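PDB 5DMP: DNA ligase D 3'-phosphoesterase domain-containing protein from Methanocella paludicola, which probably trims damaged or blocked 3' ends of DNA by phosphoesterase chemistry during archaeal non-homologous end joining. Local coordinates for residues E23-L28 and P54-A58; W77-R83 and F109-L115; S118-I122 and L133-E139. All blocks are in the same frame, centred on the assembly; numbering follows the deposited sequence.

Interaction 1: residues E23-L28 and P54-A58; sequences EMGGVL and PIGYA. With VN4 (oxido(dioxo)vanadium), chain J.
The oxido(dioxo)vanadium pocket of this phosphoesterase takes Tyr57 from a short 3-10 turn, and the contact shows how such a turn can be set against a neighbouring beta hairpin. On the hairpin side, residues 23-28 leave one strand and enter the next through a type I' turn from Met24 to Val27. Gly25 (phi/psi 50/38) and Gly26 (77/9) hold its corners, and Met24 N to Val27 O (3.0 Å) and Val27 N to Met24 O (3.1 Å) close it. In residues 54-58 the 3-10 bonds are Tyr57 N to Pro54 O (3.0 Å) and Ala58 N to Ile55 O (3.1 Å). The nearest CA atoms are those of Val27 and Pro54, 5.2 Å apart. No direct hydrogen bond crosses; instead a water donates to Gly26 O (2.9 Å) and accepts from Ile55 N (2.8 Å). Leu28, rotamer mt, points toward the turn, its CD1 3.3 Å from Pro54 O and 4.0 Å from Ala58 CB, its CD2 4.2 Å from Ile55 CG1. The hairpin belongs to the antiparallel sheet that closes into a beta barrel, and Leu28 pairs through its backbone with His53, another pocket residue. Ile55 (mt) extends CD1 to 3.6 Å from Gly26 O and 3.4 Å from OE2 of Glu23, whose OE1 binds His3. Tyr57, chi1 -158°, swings its ring away from the hairpin, so that OH donates to VN4 O2 at 2.7 Å.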
loop_
_atom_site.group_PDB
_atom_site.type_symbol
_atom_site.label_atom_id
_atom_site.label_comp_id
_atom_site.label_asym_id
_atom_site.label_seq_id
_atom_site.Cartn_x
_atom_site.Cartn_y
_atom_site.Cartn_z
ATOM N N GLU A 23 -8.560 -3.489 1.661
ATOM C CA GLU A 23 -9.902 -4.135 1.478
ATOM C C GLU A 23 -11.032 -3.195 1.815
ATOM O O GLU A 23 -11.101 -2.675 2.958
ATOM C CB GLU A 23 -9.953 -5.317 2.375
ATOM C CG GLU A 23 -11.316 -6.048 2.255
ATOM C CD GLU A 23 -11.446 -7.243 3.180
ATOM O OE1 GLU A 23 -10.468 -7.676 3.852
ATOM O OE2 GLU A 23 -12.559 -7.804 3.188
ATOM N N MET A 24 -11.929 -2.978 0.848
ATOM C CA MET A 24 -13.229 -2.359 1.154
ATOM C C MET A 24 -14.283 -2.744 0.114
ATOM O O MET A 24 -13.940 -3.057 -1.053
ATOM C CB MET A 24 -13.117 -0.833 1.235
ATOM C CG MET A 24 -12.372 -0.120 0.116
ATOM S SD MET A 24 -12.021 1.658 0.394
ATOM C CE MET A 24 -10.288 1.751 0.852
ATOM N N GLY A 25 -15.553 -2.758 0.541
ATOM C CA GLY A 25 -16.657 -3.102 -0.376
ATOM C C GLY A 25 -16.437 -4.397 -1.156
ATOM O O GLY A 25 -16.755 -4.485 -2.357
ATOM N N GLY A 26 -15.849 -5.370 -0.474
ATOM C CA GLY A 26 -15.621 -6.714 -0.958
ATOM C C GLY A 26 -14.469 -6.905 -1.924
ATOM O O GLY A 26 -14.360 -7.945 -2.493
ATOM N N VAL A 27 -13.613 -5.913 -2.145
ATOM C CA VAL A 27 -12.490 -6.098 -3.096
ATOM C C VAL A 27 -11.238 -5.440 -2.460
ATOM O O VAL A 27 -11.371 -4.831 -1.421
ATOM C CB VAL A 27 -12.727 -5.415 -4.457
ATOM C CG1 VAL A 27 -13.926 -6.075 -5.197
ATOM C CG2 VAL A 27 -12.900 -3.912 -4.328
ATOM N N LEU A 28 -10.105 -5.508 -3.147
ATOM C CA LEU A 28 -8.907 -4.796 -2.693
ATOM C C LEU A 28 -8.775 -3.565 -3.604
ATOM O O LEU A 28 -8.432 -3.682 -4.788
ATOM C CB LEU A 28 -7.679 -5.733 -2.917
ATOM C CG LEU A 28 -7.709 -6.986 -2.025
ATOM C CD1 LEU A 28 -6.425 -7.832 -2.235
ATOM C CD2 LEU A 28 -7.865 -6.728 -0.534
ATOM N N PRO A 54 -9.251 -9.081 -6.496
ATOM C CA PRO A 54 -9.974 -9.937 -5.582
ATOM C C PRO A 54 -9.216 -10.060 -4.211
ATOM O O PRO A 54 -7.985 -10.026 -4.178
ATOM C CB PRO A 54 -9.988 -11.313 -6.313
ATOM C CG PRO A 54 -8.832 -11.279 -7.275
ATOM C CD PRO A 54 -8.582 -9.795 -7.604
ATOM N N ILE A 55 -9.957 -10.216 -3.149
ATOM C CA ILE A 55 -9.383 -10.386 -1.784
ATOM C C ILE A 55 -8.326 -11.475 -1.750
ATOM O O ILE A 55 -7.272 -11.268 -1.140
ATOM C CB ILE A 55 -10.491 -10.586 -0.737
ATOM C CG1 ILE A 55 -11.182 -9.233 -0.484
ATOM C CG2 ILE A 55 -9.914 -11.155 0.573
ATOM C CD1 ILE A 55 -12.498 -9.391 0.235
ATOM N N GLY A 56 -8.521 -12.593 -2.471
ATOM C CA GLY A 56 -7.541 -13.680 -2.417
ATOM C C GLY A 56 -6.190 -13.364 -3.084
ATOM O O GLY A 56 -5.190 -14.018 -2.797
ATOM N N TYR A 57 -6.132 -12.325 -3.939
ATOM C CA TYR A 57 -4.846 -11.856 -4.486
ATOM C C TYR A 57 -3.860 -11.318 -3.447
ATOM O O TYR A 57 -2.642 -11.232 -3.711
ATOM C CB TYR A 57 -5.140 -10.747 -5.522
ATOM C CG TYR A 57 -4.049 -10.553 -6.505
ATOM C CD1 TYR A 57 -3.903 -11.435 -7.570
ATOM C CD2 TYR A 57 -3.120 -9.503 -6.384
ATOM C CE1 TYR A 57 -2.891 -11.246 -8.536
ATOM C CE2 TYR A 57 -2.071 -9.351 -7.299
ATOM C CZ TYR A 57 -1.994 -10.223 -8.396
ATOM O OH TYR A 57 -1.039 -10.082 -9.348
ATOM N N ALA A 58 -4.345 -10.989 -2.255
ATOM C CA ALA A 58 -3.412 -10.441 -1.215
ATOM C C ALA A 58 -2.205 -11.346 -0.890
ATOM O O ALA A 58 -1.123 -10.874 -0.497
ATOM C CB ALA A 58 -4.186 -10.154 0.056
HETATM V V VN4 J . -1.100 -6.539 -10.301
HETATM O O1 VN4 J . -2.464 -7.580 -11.161
HETATM O O2 VN4 J . 0.281 -7.754 -9.707
HETATM O O3 VN4 J . -1.242 -4.653 -10.144
HETATM O O HOH W 1 -12.719 -10.045 -3.708
#

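Interaction 2: residues W77-R83 and F109-L115; sequences WDIGTYR and FLEGKKL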
loop_
_atom_site.group_PDB
_atom_site.type_symbol
_atom_site.label_atom_id
_atom_site.label_comp_id
_atom_site.label_asym_id
_atom_site.label_seq_id
_atom_site.Cartn_x
_atom_site.Cartn_y
_atom_site.Cartn_z
ATOM N N TRP A 77 5.158 -8.102 -0.030
ATOM C CA TRP A 77 6.172 -7.334 0.647
ATOM C C TRP A 77 5.764 -6.965 2.083
ATOM O O TRP A 77 6.615 -6.904 2.967
ATOM C CB TRP A 77 6.579 -6.110 -0.260
ATOM C CG TRP A 77 7.701 -5.252 0.328
ATOM C CD1 TRP A 77 9.068 -5.367 0.079
ATOM C CD2 TRP A 77 7.545 -4.122 1.242
ATOM N NE1 TRP A 77 9.752 -4.336 0.781
ATOM C CE2 TRP A 77 8.849 -3.614 1.521
ATOM C CE3 TRP A 77 6.432 -3.524 1.865
ATOM C CZ2 TRP A 77 9.054 -2.504 2.383
ATOM C CZ3 TRP A 77 6.618 -2.410 2.725
ATOM C CH2 TRP A 77 7.959 -1.931 2.976
ATOM N N ASP A 78 4.463 -6.691 2.355
ATOM C CA ASP A 78 4.007 -6.527 3.709
ATOM C C ASP A 78 2.535 -6.899 3.700
ATOM O O ASP A 78 1.890 -6.830 2.645
ATOM C CB ASP A 78 4.105 -5.050 4.191
ATOM C CG ASP A 78 3.955 -4.921 5.691
ATOM O OD1 ASP A 78 4.064 -5.950 6.420
ATOM O OD2 ASP A 78 3.717 -3.788 6.257
ATOM N N ILE A 79 2.022 -7.372 4.817
ATOM C CA ILE A 79 0.604 -7.762 4.859
ATOM C C ILE A 79 0.131 -7.630 6.325
ATOM O O ILE A 79 0.915 -7.683 7.304
ATOM C CB ILE A 79 0.401 -9.207 4.303
ATOM C CG1 ILE A 79 -1.091 -9.454 3.978
ATOM C CG2 ILE A 79 0.966 -10.223 5.347
ATOM C CD1 ILE A 79 -1.308 -10.673 3.068
ATOM N N GLY A 80 -1.151 -7.392 6.501
ATOM C CA GLY A 80 -1.737 -7.336 7.836
ATOM C C GLY A 80 -3.161 -6.824 7.647
ATOM O O GLY A 80 -3.871 -7.227 6.729
ATOM N N THR A 81 -3.560 -5.952 8.540
ATOM C CA THR A 81 -4.898 -5.399 8.529
ATOM C C THR A 81 -4.762 -3.889 8.728
ATOM O O THR A 81 -3.617 -3.380 8.799
ATOM C CB THR A 81 -5.754 -5.995 9.709
ATOM O OG1 THR A 81 -5.113 -5.746 10.962
ATOM C CG2 THR A 81 -5.908 -7.549 9.555
ATOM N N TYR A 82 -5.874 -3.158 8.776
ATOM C CA TYR A 82 -5.782 -1.727 9.080
ATOM C C TYR A 82 -7.022 -1.303 9.823
ATOM O O TYR A 82 -8.022 -2.034 9.820
ATOM C CB TYR A 82 -5.646 -0.923 7.741
ATOM C CG TYR A 82 -6.902 -0.903 6.899
ATOM C CD1 TYR A 82 -7.838 0.126 7.053
ATOM C CD2 TYR A 82 -7.131 -1.895 5.909
ATOM C CE1 TYR A 82 -8.978 0.191 6.262
ATOM C CE2 TYR A 82 -8.294 -1.857 5.130
ATOM C CZ TYR A 82 -9.194 -0.852 5.304
ATOM O OH TYR A 82 -10.309 -0.835 4.530
ATOM N N ARG A 83 -6.968 -0.132 10.439
ATOM C CA ARG A 83 -8.108 0.432 11.141
ATOM C C ARG A 83 -8.370 1.788 10.497
ATOM O O ARG A 83 -7.444 2.540 10.150
ATOM C CB ARG A 83 -7.801 0.677 12.661
ATOM C CG ARG A 83 -7.448 -0.572 13.430
ATOM C CD ARG A 83 -7.270 -0.252 14.917
ATOM N NE ARG A 83 -5.861 -0.033 15.334
ATOM C CZ ARG A 83 -5.446 1.149 15.661
ATOM N NH1 ARG A 83 -6.294 2.199 15.545
ATOM N NH2 ARG A 83 -4.206 1.305 16.138
ATOM N N PHE A 109 -4.712 3.358 10.221
ATOM C CA PHE A 109 -3.609 2.871 10.996
ATOM C C PHE A 109 -3.256 1.503 10.377
ATOM O O PHE A 109 -4.076 0.574 10.443
ATOM C CB PHE A 109 -4.012 2.670 12.443
ATOM C CG PHE A 109 -2.808 2.406 13.327
ATOM C CD1 PHE A 109 -2.260 1.099 13.392
ATOM C CD2 PHE A 109 -2.177 3.469 14.024
ATOM C CE1 PHE A 109 -1.109 0.838 14.168
ATOM C CE2 PHE A 109 -1.064 3.206 14.829
ATOM C CZ PHE A 109 -0.499 1.916 14.861
ATOM N N LEU A 110 -2.085 1.395 9.755
ATOM C CA LEU A 110 -1.745 0.123 9.096
ATOM C C LEU A 110 -1.134 -0.800 10.191
ATOM O O LEU A 110 -0.239 -0.391 10.964
ATOM C CB LEU A 110 -0.684 0.345 8.023
ATOM C CG LEU A 110 -1.157 1.237 6.858
ATOM C CD1 LEU A 110 -0.015 1.388 5.842
ATOM C CD2 LEU A 110 -2.478 0.736 6.208
ATOM N N GLU A 111 -1.599 -2.042 10.227
ATOM C CA GLU A 111 -1.056 -3.057 11.143
ATOM C C GLU A 111 -0.361 -4.136 10.317
ATOM O O GLU A 111 -0.887 -5.251 10.060
ATOM C CB GLU A 111 -2.221 -3.676 11.929
ATOM C CG GLU A 111 -2.987 -2.607 12.723
ATOM C CD GLU A 111 -4.395 -3.027 13.143
ATOM O OE1 GLU A 111 -5.210 -3.534 12.300
ATOM O OE2 GLU A 111 -4.720 -2.813 14.329
ATOM N N GLY A 112 0.826 -3.810 9.873
ATOM C CA GLY A 112 1.608 -4.716 9.079
ATOM C C GLY A 112 2.799 -5.286 9.873
ATOM O O GLY A 112 2.947 -5.030 11.113
ATOM N N LYS A 113 3.683 -5.984 9.173
ATOM C CA LYS A 113 4.947 -6.417 9.745
ATOM C C LYS A 113 6.017 -5.377 9.466
ATOM O O LYS A 113 6.963 -5.244 10.263
ATOM C CB LYS A 113 5.400 -7.772 9.184
ATOM C CG LYS A 113 4.328 -8.860 9.301
ATOM C CD LYS A 113 4.133 -9.354 10.733
ATOM C CE LYS A 113 4.731 -10.749 10.913
ATOM N NZ LYS A 113 5.056 -10.947 12.348
ATOM N N LYS A 114 5.896 -4.638 8.366
ATOM C CA LYS A 114 6.908 -3.643 8.047
ATOM C C LYS A 114 6.428 -2.224 8.345
ATOM O O LYS A 114 7.206 -1.368 8.842
ATOM C CB LYS A 114 7.434 -3.744 6.623
ATOM C CG LYS A 114 8.121 -5.133 6.332
ATOM C CD LYS A 114 8.582 -5.188 4.896
ATOM C CE LYS A 114 9.170 -6.592 4.553
ATOM N NZ LYS A 114 9.421 -6.682 3.087
ATOM N N LEU A 115 5.180 -1.950 7.992
ATOM C CA LEU A 115 4.534 -0.658 8.274
ATOM C C LEU A 115 3.569 -0.813 9.409
ATOM O O LEU A 115 2.720 -1.729 9.415
ATOM C CB LEU A 115 3.773 -0.166 7.019
ATOM C CG LEU A 115 4.460 0.102 5.694
ATOM C CD1 LEU A 115 3.485 0.898 4.834
ATOM C CD2 LEU A 115 5.758 0.920 5.980
HETATM O O HOH W 2 -2.615 -7.437 11.396
#
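Where antiparallel strands part, a side chain can take over the amides that pairing leaves. Here Arg83 N to Phe109 O (3.0 Å), Phe109 N to Arg83 O (2.9 Å), Thr81 N to Glu111 O (3.2 Å) and Glu111 N to Thr81 O (2.8 Å) pair the strands. Glu111 is served twice more: OE1 accepts from Thr81 OG1 (2.6 Å), and OE2 forms a salt bridge with Arg83 NE (3.2 Å), while the Arg83 guanidinium stacks on Phe109. Past Gly112 the Asp78 carboxylate, which also binds Tyr6, replaces the strand. OD1 accepts from Lys113 N (2.8 Å) and OD2 from Leu115 N (2.9 Å), with weak bonds from Lys114 N. Lys114 NZ donates to Trp77 O (2.8 Å) and to backbone O of Asp154 and Ala152, and lies 3.2 Å from the centroid of the Trp77 five-membered ring in a cation-pi contact over its face. Trp77 and Asp78 form a classic beta bulge opposite Ile8. One buried acid thus captures a turn's amides where 77-83 and 109-115 cease pairing.

Interaction 3: residues S118-I122 and L133-E139; sequences SYALI and LFFKMKE. With EDO (1,2-ethanediol), chain E.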
loop_
_atom_site.group_PDB
_atom_site.type_symbol
_atom_site.label_atom_id
_atom_site.label_comp_id
_atom_site.label_asym_id
_atom_site.label_seq_id
_atom_site.Cartn_x
_atom_site.Cartn_y
_atom_site.Cartn_z
ATOM N N SER A 118 0.126 5.290 11.470
ATOM C CA SER A 118 -0.859 6.074 10.737
ATOM C C SER A 118 -0.347 6.571 9.388
ATOM O O SER A 118 0.757 7.129 9.318
ATOM C CB SER A 118 -1.337 7.215 11.648
ATOM O OG SER A 118 -0.195 7.968 12.015
ATOM N N TYR A 119 -1.141 6.341 8.313
ATOM C CA TYR A 119 -0.816 6.731 6.949
ATOM C C TYR A 119 -2.063 7.351 6.303
ATOM O O TYR A 119 -3.203 7.017 6.672
ATOM C CB TYR A 119 -0.353 5.541 6.039
ATOM C CG TYR A 119 1.063 5.120 6.361
ATOM C CD1 TYR A 119 1.326 4.308 7.456
ATOM C CD2 TYR A 119 2.116 5.565 5.539
ATOM C CE1 TYR A 119 2.638 3.943 7.775
ATOM C CE2 TYR A 119 3.431 5.208 5.831
ATOM C CZ TYR A 119 3.657 4.423 6.939
ATOM O OH TYR A 119 4.957 4.052 7.243
ATOM N N ALA A 120 -1.783 8.323 5.433
ATOM C CA ALA A 120 -2.866 9.034 4.673
ATOM C C ALA A 120 -2.727 8.751 3.167
ATOM O O ALA A 120 -1.609 8.689 2.586
ATOM C CB ALA A 120 -2.816 10.532 4.917
ATOM N N LEU A 121 -3.887 8.707 2.508
ATOM C CA LEU A 121 -3.979 8.616 1.038
ATOM C C LEU A 121 -4.924 9.769 0.632
ATOM O O LEU A 121 -6.059 9.764 1.074
ATOM C CB LEU A 121 -4.665 7.297 0.613
ATOM C CG LEU A 121 -3.693 6.160 0.397
ATOM C CD1 LEU A 121 -4.562 4.877 0.363
ATOM C CD2 LEU A 121 -2.897 6.336 -0.903
ATOM N N ILE A 122 -4.403 10.723 -0.142
ATOM C CA ILE A 122 -5.200 11.960 -0.430
ATOM C C ILE A 122 -5.376 12.091 -1.924
ATOM O O ILE A 122 -4.361 12.179 -2.650
ATOM C CB ILE A 122 -4.434 13.239 0.078
ATOM C CG1 ILE A 122 -4.212 13.128 1.613
ATOM C CG2 ILE A 122 -5.252 14.546 -0.258
ATOM C CD1 ILE A 122 -5.510 13.022 2.398
ATOM N N LEU A 133 -1.766 11.223 -3.161
ATOM C CA LEU A 133 -0.532 11.394 -2.397
ATOM C C LEU A 133 -0.652 10.310 -1.292
ATOM O O LEU A 133 -1.724 10.143 -0.728
ATOM C CB LEU A 133 -0.589 12.733 -1.667
ATOM C CG LEU A 133 -0.617 13.981 -2.578
ATOM C CD1 LEU A 133 -0.691 15.205 -1.666
ATOM C CD2 LEU A 133 0.631 13.900 -3.443
ATOM N N PHE A 134 0.452 9.618 -0.992
ATOM C CA PHE A 134 0.453 8.597 0.034
ATOM C C PHE A 134 1.576 9.002 1.017
ATOM O O PHE A 134 2.733 9.142 0.602
ATOM C CB PHE A 134 0.817 7.248 -0.626
ATOM C CG PHE A 134 1.074 6.098 0.335
ATOM C CD1 PHE A 134 0.214 5.818 1.400
ATOM C CD2 PHE A 134 2.135 5.225 0.083
ATOM C CE1 PHE A 134 0.433 4.719 2.239
ATOM C CE2 PHE A 134 2.366 4.121 0.895
ATOM C CZ PHE A 134 1.513 3.860 1.996
ATOM N N PHE A 135 1.238 9.200 2.271
ATOM C CA PHE A 135 2.333 9.585 3.203
ATOM C C PHE A 135 2.072 9.098 4.626
ATOM O O PHE A 135 0.935 8.958 5.086
ATOM C CB PHE A 135 2.610 11.152 3.134
ATOM C CG PHE A 135 1.413 11.962 3.368
ATOM C CD1 PHE A 135 1.062 12.365 4.681
ATOM C CD2 PHE A 135 0.577 12.355 2.282
ATOM C CE1 PHE A 135 -0.076 13.147 4.914
ATOM C CE2 PHE A 135 -0.559 13.131 2.527
ATOM C CZ PHE A 135 -0.900 13.528 3.822
ATOM N N LYS A 136 3.191 8.902 5.325
ATOM C CA LYS A 136 3.127 8.699 6.783
ATOM C C LYS A 136 2.532 9.935 7.430
ATOM O O LYS A 136 2.894 11.081 7.099
ATOM C CB LYS A 136 4.553 8.450 7.296
ATOM C CG LYS A 136 4.677 8.360 8.868
ATOM C CD LYS A 136 4.124 7.000 9.407
ATOM C CE LYS A 136 3.816 7.136 10.933
ATOM N NZ LYS A 136 2.594 7.962 11.267
ATOM N N MET A 137 1.604 9.739 8.359
ATOM C CA MET A 137 1.001 10.887 9.035
ATOM C C MET A 137 1.978 11.405 10.136
ATOM O O MET A 137 2.771 10.668 10.702
ATOM C CB MET A 137 -0.369 10.595 9.608
ATOM C CG MET A 137 -1.409 10.452 8.462
ATOM S SD MET A 137 -2.976 9.801 9.059
ATOM C CE MET A 137 -3.607 11.287 9.896
ATOM N N LYS A 138 1.919 12.711 10.359
ATOM C CA LYS A 138 2.876 13.352 11.239
ATOM C C LYS A 138 2.615 12.899 12.698
ATOM O O LYS A 138 1.479 12.836 13.167
ATOM C CB LYS A 138 2.694 14.868 11.119
ATOM C CG LYS A 138 3.500 15.670 12.154
ATOM C CD LYS A 138 3.439 17.159 11.821
ATOM C CE LYS A 138 4.453 17.957 12.656
ATOM N NZ LYS A 138 4.627 19.315 12.066
ATOM N N GLU A 139 3.680 12.564 13.387
ATOM C CA GLU A 139 3.589 12.261 14.841
ATOM C C GLU A 139 4.985 12.540 15.366
ATOM O O GLU A 139 5.947 12.635 14.554
ATOM C CB GLU A 139 3.240 10.795 15.046
ATOM C CG GLU A 139 4.201 9.859 14.372
ATOM C CD GLU A 139 3.859 8.379 14.646
ATOM O OE1 GLU A 139 4.426 7.757 15.566
ATOM O OE2 GLU A 139 2.945 7.824 14.017
HETATM C C1 EDO E . 6.014 4.386 13.957
HETATM O O1 EDO E . 5.362 5.015 15.049
HETATM C C2 EDO E . 5.046 4.564 12.814
HETATM O O2 EDO E . 5.799 4.459 11.603
HETATM O O HOH W 3 1.364 5.807 14.075
#
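Tyr119, Leu121 and Phe134 form the apolar centre on the inward face of this pair of strands. Leu121 CD2 lies 3.8 Å from Phe134 CB, and Tyr119 CD2 3.8 Å from Phe134 CE1, the two rings meeting obliquely; Leu20 packs on both Leu121 and Phe134. On the other face Ala120 CB makes a CH-pi contact, 4.0 Å from the Phe135 ring centroid, flanked by Met137 and by Ile122 CG1, 3.8 Å from Phe135 CE2. The framework is an antiparallel beta hairpin: Ala120 N to Phe135 O is 2.8 Å, Phe135 N to Ala120 O 2.9 Å, and Ile122 N to Leu133 O and Leu133 N to Ile122 O are both 2.8 Å; Met137 N to Ser118 O (2.9 Å) continues the ladder. Further out, Lys136 crosses the Tyr119 ring with CD 4.0 Å from its centroid. Its NZ donates to Ser118 O and Met137 O (both 2.8 Å) and salt-bridges Glu139 OE2 (2.8 Å). At the rim a water links Glu139 OE2 (2.6 Å) and Ser118 N (2.9 Å).

Along the chain the three contacts come in series, 1, then 2, then 3, and all lie on the wall of one closed antiparallel barrel. Interactions 1 and 2 have centres about 15 Å apart and touch where Tyr82 OH probably hydrogen-bonds Glu23 O and Ile79 CD1 packs against Ala58 O. Interactions 2 and 3, about 14 Å apart, meet through the adjacent strands 105-111 and 118-123, with Leu110 CD1 3.6 Å from Tyr119 CD1. Interactions 1 and 3 do not touch; their centres are about 21 Å apart, on opposite sides of the chain's centre. Interaction 2 touches both, while strand 45-53 joins interactions 1 and 3 round the other side of the barrel.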